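Local coordinates for protein MgGH51 (Meripilus giganteus, PDB 6ZPY) that probably hydrolyses terminal alpha-L-arabinofuranosyl residues from arabinose-containing polysaccharides, as a fungal family GH51 alpha-L-arabinofuranosidase, at residues A[72-77]-A[250-255]; A[110-115]-A[163-168]; A[559-564]-A[609-614]. All coordinates share one frame; numbering follows the deposited sequence.

Contact 1: A[72-77]-A[250-255]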
# COMPACT_ATOMS: atom_id res chain seq x y z
N SER A 72 11.72 -24.62 -23.30
CA SER A 72 10.45 -24.22 -23.95
C SER A 72 9.59 -23.57 -22.90
O SER A 72 8.66 -24.21 -22.39
CB SER A 72 9.74 -25.40 -24.57
OG SER A 72 10.40 -25.88 -25.72
N PRO A 73 9.89 -22.32 -22.47
CA PRO A 73 9.16 -21.75 -21.34
C PRO A 73 7.72 -21.35 -21.69
O PRO A 73 7.33 -21.25 -22.85
CB PRO A 73 10.03 -20.53 -20.98
CG PRO A 73 10.53 -20.08 -22.36
CD PRO A 73 10.85 -21.37 -23.09
N VAL A 74 6.97 -21.14 -20.62
CA VAL A 74 5.54 -20.84 -20.75
C VAL A 74 5.39 -19.51 -21.50
O VAL A 74 4.37 -19.28 -22.09
CB VAL A 74 4.84 -20.88 -19.40
CG1 VAL A 74 5.22 -19.71 -18.51
CG2 VAL A 74 3.35 -21.00 -19.59
N SER A 75 6.33 -18.61 -21.29
CA SER A 75 6.38 -17.30 -21.98
C SER A 75 7.80 -16.77 -21.90
O SER A 75 8.57 -17.25 -21.09
CB SER A 75 5.43 -16.35 -21.35
OG SER A 75 5.86 -16.04 -20.04
N ASN A 76 8.09 -15.73 -22.65
CA ASN A 76 9.42 -15.07 -22.58
C ASN A 76 9.63 -14.42 -21.21
O ASN A 76 10.77 -14.39 -20.70
CB ASN A 76 9.57 -14.04 -23.69
CG ASN A 76 9.87 -14.69 -25.01
OD1 ASN A 76 10.06 -15.89 -25.08
ND2 ASN A 76 9.86 -13.92 -26.06
N ALA A 77 8.56 -13.90 -20.62
CA ALA A 77 8.62 -13.21 -19.31
C ALA A 77 8.86 -14.18 -18.16
O ALA A 77 9.28 -13.73 -17.12
CB ALA A 77 7.35 -12.44 -19.09
N SER A 250 -1.44 -9.81 -19.49
CA SER A 250 -1.52 -11.18 -18.98
C SER A 250 -0.44 -11.37 -17.91
O SER A 250 0.67 -10.93 -18.12
CB SER A 250 -1.30 -12.16 -20.12
OG SER A 250 -1.18 -13.49 -19.61
N LEU A 251 -0.74 -12.13 -16.88
CA LEU A 251 0.30 -12.48 -15.88
C LEU A 251 1.43 -13.26 -16.57
O LEU A 251 2.56 -13.15 -16.14
CB LEU A 251 -0.28 -13.26 -14.74
CG LEU A 251 -1.38 -12.56 -13.93
CD1 LEU A 251 -1.76 -13.49 -12.78
CD2 LEU A 251 -0.89 -11.23 -13.41
N LEU A 252 1.15 -13.98 -17.64
CA LEU A 252 2.24 -14.70 -18.36
C LEU A 252 3.30 -13.74 -18.82
O LEU A 252 4.43 -14.16 -18.99
CB LEU A 252 1.75 -15.46 -19.59
CG LEU A 252 0.96 -16.72 -19.30
CD1 LEU A 252 0.42 -17.31 -20.60
CD2 LEU A 252 1.83 -17.73 -18.55
N ASP A 253 2.93 -12.48 -19.04
CA ASP A 253 3.84 -11.55 -19.73
C ASP A 253 4.43 -10.55 -18.76
O ASP A 253 5.11 -9.62 -19.21
CB ASP A 253 3.10 -10.92 -20.88
CG ASP A 253 2.73 -11.93 -21.96
OD1 ASP A 253 3.55 -12.85 -22.21
OD2 ASP A 253 1.65 -11.78 -22.54
N ARG A 254 4.27 -10.76 -17.47
CA ARG A 254 4.84 -9.86 -16.45
C ARG A 254 6.08 -10.51 -15.89
O ARG A 254 5.99 -11.54 -15.19
CB ARG A 254 3.82 -9.56 -15.36
CG ARG A 254 2.55 -8.92 -15.89
CD ARG A 254 1.68 -8.47 -14.75
NE ARG A 254 0.35 -8.10 -15.24
CZ ARG A 254 -0.61 -7.66 -14.46
NH1 ARG A 254 -0.35 -7.34 -13.20
NH2 ARG A 254 -1.82 -7.49 -14.97
N PRO A 255 7.29 -9.97 -16.16
CA PRO A 255 8.50 -10.66 -15.75
C PRO A 255 8.84 -10.56 -14.27
O PRO A 255 9.66 -11.32 -13.77
CB PRO A 255 9.61 -9.99 -16.57
CG PRO A 255 9.04 -8.62 -16.81
CD PRO A 255 7.55 -8.83 -17.09
O HOH W 1 11.03 -13.07 -15.33
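Leu252 meets Val74 and Ser75 where the loop between strands 64-69 and 80-85 comes up against the loop that leads into strand 257-258. Leu252 CB lies 4.2 Å from Ser75 OG. From there CG stands anti to its own carbonyl carbon (chi1 -73°), and this carries the branch toward Val74: CD2 ends 3.8 Å from Val74 CG2 and nearly as close to CG1, the two side chains crossing at about a right angle. Phe117 and Met194, from strands 112-119 and 189-198, touch the same leucine.

The polar link uses the backbone of that residue. Ser75 has two conformers; in the one described, OG is turned between its own N and carbonyl carbon (chi1 66°) and donates to Leu252 O at 2.6 Å, tilted 25° from the carbonyl plane, with a weak second bond to Leu78 N. Ala77 CB touches the same oxygen at 3.4 Å and also lies against the carbonyl carbon of Asp253. At the far end Pro255 CA makes a CA-H...O contact with Ala77 O at 3.5 Å, and one water donates to both Ala77 O and Pro255 O. A bound NAG sugar also touches Pro255.

Within 250-255, Ser250 OG accepts from Leu252 N in an ST turn. Arg254 turns to Glu273 and Gly249. A shared water, a small apolar patch and, in this conformer, one serine hydroxyl join these surface loops, with backbone carbonyls as the acceptors.

Contact 2: A[110-115]-A[163-168]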
# COMPACT_ATOMS: atom_id res chain seq x y z
N TRP A 110 -15.08 -19.54 2.01
CA TRP A 110 -14.45 -19.01 0.78
C TRP A 110 -14.31 -20.09 -0.26
O TRP A 110 -14.00 -21.25 0.12
CB TRP A 110 -13.08 -18.44 1.07
CG TRP A 110 -13.10 -17.21 1.92
CD1 TRP A 110 -14.16 -16.51 2.40
CD2 TRP A 110 -11.92 -16.60 2.44
NE1 TRP A 110 -13.71 -15.47 3.18
CE2 TRP A 110 -12.33 -15.48 3.19
CE3 TRP A 110 -10.56 -16.82 2.24
CZ2 TRP A 110 -11.42 -14.65 3.83
CZ3 TRP A 110 -9.66 -15.99 2.88
CH2 TRP A 110 -10.08 -14.93 3.66
N THR A 111 -14.50 -19.73 -1.53
CA THR A 111 -14.11 -20.53 -2.68
C THR A 111 -12.79 -19.95 -3.19
O THR A 111 -12.65 -18.72 -3.31
CB THR A 111 -15.18 -20.54 -3.78
OG1 THR A 111 -16.37 -21.14 -3.27
CG2 THR A 111 -14.70 -21.31 -4.98
N TYR A 112 -11.81 -20.80 -3.43
CA TYR A 112 -10.48 -20.42 -3.94
C TYR A 112 -10.40 -20.81 -5.39
O TYR A 112 -11.02 -21.78 -5.84
CB TYR A 112 -9.37 -21.09 -3.13
CG TYR A 112 -9.36 -20.76 -1.67
CD1 TYR A 112 -10.29 -21.30 -0.80
CD2 TYR A 112 -8.41 -19.93 -1.13
CE1 TYR A 112 -10.28 -20.99 0.54
CE2 TYR A 112 -8.35 -19.62 0.22
CZ TYR A 112 -9.31 -20.15 1.06
OH TYR A 112 -9.28 -19.90 2.41
N LYS A 113 -9.60 -20.06 -6.11
CA LYS A 113 -9.32 -20.35 -7.53
C LYS A 113 -7.84 -20.70 -7.64
O LYS A 113 -6.99 -19.87 -7.41
CB LYS A 113 -9.65 -19.15 -8.40
CG LYS A 113 -11.14 -18.88 -8.49
CD LYS A 113 -11.57 -17.87 -9.53
CE LYS A 113 -13.10 -17.76 -9.57
NZ LYS A 113 -13.55 -16.58 -10.35
N ALA A 114 -7.57 -21.96 -7.98
CA ALA A 114 -6.23 -22.47 -8.22
C ALA A 114 -6.00 -22.55 -9.72
O ALA A 114 -6.88 -22.99 -10.46
CB ALA A 114 -6.08 -23.82 -7.58
N SER A 115 -4.76 -22.26 -10.11
CA SER A 115 -4.41 -22.49 -11.50
C SER A 115 -2.91 -22.75 -11.60
O SER A 115 -2.13 -22.40 -10.72
CB SER A 115 -4.86 -21.35 -12.38
OG SER A 115 -4.21 -20.15 -11.99
N LEU A 163 -11.50 -24.54 -5.33
CA LEU A 163 -11.28 -25.29 -4.09
C LEU A 163 -12.25 -24.84 -3.03
O LEU A 163 -12.41 -23.64 -2.74
CB LEU A 163 -9.86 -25.10 -3.60
CG LEU A 163 -8.81 -25.78 -4.44
CD1 LEU A 163 -7.43 -25.34 -4.00
CD2 LEU A 163 -8.95 -27.28 -4.42
N HIS A 164 -12.89 -25.84 -2.43
CA HIS A 164 -13.89 -25.63 -1.36
C HIS A 164 -13.44 -26.37 -0.11
O HIS A 164 -13.54 -27.60 -0.05
CB HIS A 164 -15.26 -26.16 -1.80
CG HIS A 164 -15.78 -25.56 -3.06
ND1 HIS A 164 -16.31 -24.29 -3.10
CD2 HIS A 164 -15.88 -26.07 -4.31
CE1 HIS A 164 -16.70 -24.04 -4.34
NE2 HIS A 164 -16.48 -25.13 -5.09
N PRO A 165 -12.94 -25.68 0.92
CA PRO A 165 -12.51 -26.39 2.11
C PRO A 165 -13.66 -27.08 2.82
O PRO A 165 -14.74 -26.56 2.94
CB PRO A 165 -11.93 -25.31 3.01
CG PRO A 165 -11.55 -24.21 2.05
CD PRO A 165 -12.63 -24.23 0.98
N THR A 166 -13.36 -28.25 3.36
CA THR A 166 -14.34 -29.00 4.17
C THR A 166 -14.42 -28.47 5.59
O THR A 166 -15.38 -28.76 6.28
CB THR A 166 -14.02 -30.48 4.16
OG1 THR A 166 -12.73 -30.65 4.74
CG2 THR A 166 -14.17 -31.09 2.79
N ALA A 167 -13.40 -27.74 5.99
CA ALA A 167 -13.34 -27.14 7.31
C ALA A 167 -12.39 -25.98 7.25
O ALA A 167 -11.41 -26.08 6.50
CB ALA A 167 -12.93 -28.15 8.35
N SER A 168 -12.67 -24.94 8.02
CA SER A 168 -11.69 -23.86 8.23
C SER A 168 -10.54 -24.42 9.05
O SER A 168 -10.73 -25.24 9.97
CB SER A 168 -12.33 -22.67 8.88
OG SER A 168 -13.35 -22.17 8.05
O HOH W 2 -15.90 -23.13 -0.58
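Tyr112 and Leu163 form an antiparallel hydrogen-bonded pair that joins strands 112-119 and 157-163. Tyr112 N donates to Leu163 O at 3.0 Å, almost straight at 174° and in the carbonyl plane. The return bond, Leu163 N to Tyr112 O, is more bent, and its donor is tilted from that plane. Thr111 CA adds a CA-H...O contact to Leu163 O.

Apolar contacts gather on the face carrying Tyr112 and Leu163. Their CB atoms are 4.1 Å apart, while Leu163 CD1 reaches Ala114 CB farther along the strand. Tyr112 CG stands anti to its carbonyl carbon (chi1 -60°), which sets the ring where Pro165 CG comes obliquely to CE1 at 3.8 Å, the two side chains crossing at about a right angle. The phenol oxygen is held elsewhere, by Lys105 and Asp107.

At the outer margin His164 has two conformers. In the one described, its ring runs alongside Thr111 and turns an edge to it, and a water at that edge bridges His164 ND1 and Trp110 O, 2.8 Å from each. A bound NAG touches His164.

Strand 157-163 is the outermost strand beside 112-119 in a five-stranded antiparallel sheet, and this is where that edge pairing gives way to loop in a domain consistent with a beta-sandwich.

Contact 3: A[559-564]-A[609-614]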
# COMPACT_ATOMS: atom_id res chain seq x y z
N ALA A 559 -3.54 15.86 31.15
CA ALA A 559 -4.89 16.21 30.69
C ALA A 559 -4.98 17.73 30.53
O ALA A 559 -4.32 18.44 31.28
CB ALA A 559 -5.91 15.72 31.69
N GLN A 560 -5.75 18.19 29.56
CA GLN A 560 -5.91 19.64 29.31
C GLN A 560 -7.37 19.96 29.02
O GLN A 560 -7.97 19.35 28.12
CB GLN A 560 -5.05 20.10 28.15
CG GLN A 560 -3.56 19.88 28.36
CD GLN A 560 -3.01 20.80 29.39
OE1 GLN A 560 -3.56 21.88 29.64
NE2 GLN A 560 -1.90 20.39 30.00
N SER A 561 -7.89 20.94 29.74
CA SER A 561 -9.26 21.42 29.55
C SER A 561 -9.34 22.37 28.34
O SER A 561 -8.44 23.23 28.20
CB SER A 561 -9.75 22.12 30.76
OG SER A 561 -11.14 22.36 30.58
N LEU A 562 -10.38 22.24 27.54
CA LEU A 562 -10.70 23.22 26.48
C LEU A 562 -12.14 23.64 26.64
O LEU A 562 -13.04 22.78 26.71
CB LEU A 562 -10.50 22.61 25.09
CG LEU A 562 -9.12 22.02 24.79
CD1 LEU A 562 -9.10 20.52 25.04
CD2 LEU A 562 -8.73 22.28 23.32
N THR A 563 -12.38 24.93 26.69
CA THR A 563 -13.74 25.49 26.59
C THR A 563 -13.91 26.06 25.19
O THR A 563 -13.18 27.03 24.82
CB THR A 563 -14.00 26.50 27.71
OG1 THR A 563 -13.87 25.84 28.97
CG2 THR A 563 -15.37 27.15 27.58
N PHE A 564 -14.88 25.56 24.45
CA PHE A 564 -15.17 26.03 23.07
C PHE A 564 -16.29 27.07 23.14
O PHE A 564 -17.29 26.85 23.83
CB PHE A 564 -15.57 24.86 22.18
CG PHE A 564 -14.40 23.95 21.93
CD1 PHE A 564 -13.44 24.24 20.98
CD2 PHE A 564 -14.26 22.82 22.71
CE1 PHE A 564 -12.34 23.43 20.83
CE2 PHE A 564 -13.16 22.01 22.52
CZ PHE A 564 -12.18 22.35 21.62
N THR A 609 -21.41 27.16 24.15
CA THR A 609 -20.25 26.99 25.02
C THR A 609 -20.29 25.55 25.53
O THR A 609 -21.34 25.09 25.97
CB THR A 609 -20.21 27.97 26.19
OG1 THR A 609 -20.38 29.27 25.63
CG2 THR A 609 -18.90 27.87 26.93
N PHE A 610 -19.14 24.89 25.55
CA PHE A 610 -19.01 23.58 26.23
C PHE A 610 -17.55 23.37 26.53
O PHE A 610 -16.65 23.93 25.90
CB PHE A 610 -19.63 22.44 25.39
CG PHE A 610 -19.09 22.32 24.00
CD1 PHE A 610 -19.69 23.06 22.97
CD2 PHE A 610 -18.07 21.45 23.69
CE1 PHE A 610 -19.23 22.99 21.68
CE2 PHE A 610 -17.59 21.42 22.40
CZ PHE A 610 -18.20 22.15 21.40
N THR A 611 -17.30 22.52 27.50
CA THR A 611 -15.96 22.23 28.02
C THR A 611 -15.68 20.74 27.87
O THR A 611 -16.50 19.91 28.31
CB THR A 611 -15.81 22.71 29.45
OG1 THR A 611 -16.07 24.11 29.46
CG2 THR A 611 -14.42 22.43 29.99
N TYR A 612 -14.52 20.44 27.35
CA TYR A 612 -14.01 19.07 27.19
C TYR A 612 -12.63 19.00 27.82
O TYR A 612 -11.76 19.82 27.53
CB TYR A 612 -13.96 18.74 25.71
CG TYR A 612 -13.37 17.40 25.42
CD1 TYR A 612 -14.02 16.24 25.81
CD2 TYR A 612 -12.17 17.27 24.76
CE1 TYR A 612 -13.48 14.99 25.57
CE2 TYR A 612 -11.65 16.02 24.49
CZ TYR A 612 -12.28 14.87 24.92
OH TYR A 612 -11.78 13.63 24.65
N ASN A 613 -12.43 17.96 28.62
CA ASN A 613 -11.11 17.65 29.20
C ASN A 613 -10.43 16.63 28.29
O ASN A 613 -10.89 15.46 28.23
CB ASN A 613 -11.20 17.10 30.61
CG ASN A 613 -9.83 16.91 31.22
OD1 ASN A 613 -8.95 17.75 31.00
ND2 ASN A 613 -9.64 15.82 31.97
N ALA A 614 -9.44 17.06 27.53
CA ALA A 614 -8.71 16.19 26.60
C ALA A 614 -7.72 15.38 27.43
O ALA A 614 -6.77 15.92 27.99
CB ALA A 614 -8.00 17.02 25.57
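Phe564 and Phe610 sit at one end of an antiparallel two-strand ladder, strand 560-564 against 609-614, in the C-terminal beta domain of the enzyme. The pairs Gln560-Ala614, Leu562-Tyr612 and Phe564-Phe610 each carry two backbone hydrogen bonds. The ladder's tight side is mainly the face bearing Leu562, Phe564, Phe610, Tyr612 and Ala614. Phe610 takes chi1 55°, CG between its own N and carbonyl carbon, which brings one face of its ring against Phe564 CB, 4.1 Å from the ring centroid, in a CH-pi contact. The ring planes are 32° apart, and Phe564 CD2 is 3.6 Å from Phe610 CE2. An alanine in place of Phe610 is likely to leave Phe564 CB without its aromatic cover and open a gap at this end of the ladder. Farther along, Leu562 CD1 packs on Ala614 CB at 3.7 Å; Tyr612 OH bonds to Ser620. Strands 535-541 and 547-554 lie against this face.

The other face is more polar and more exposed, with Ser561, Thr563, Thr611 and Asn613. Asn613 OD1 and ND2 both approach Ala559 CB, and Ser561 OG lies against Thr611 CG2. Thr609 OG1 bonds to Gln565. Thr563 OG1 and Thr611 OG1 share a hydrogen bond, 2.8 Å apart, in which either may donate.

Overall arrangement
From the N terminus, strand 2-4 is laid down first and later lines up parallel to strand 560-565. After strand 20-21, the first of the eight parallel strands, the chain runs into the antiparallel sheets, where 72-77 opens the long loop of contact 1. Contact 2 is nested inside it: 110-115 and 163-168 close a shorter, all-beta excursion before the chain returns through strand 189-198. Contact 1 closes only at 250-255, tying those sheets to the region of the eight parallel strands. Contact 3 follows in series, closing the 564-609 loop in the C-terminal domain. Contacts 1 and 2 have centres about 26 Å apart; the centre of contact 3 is about 62 Å from that of contact 1, across the chain's centre.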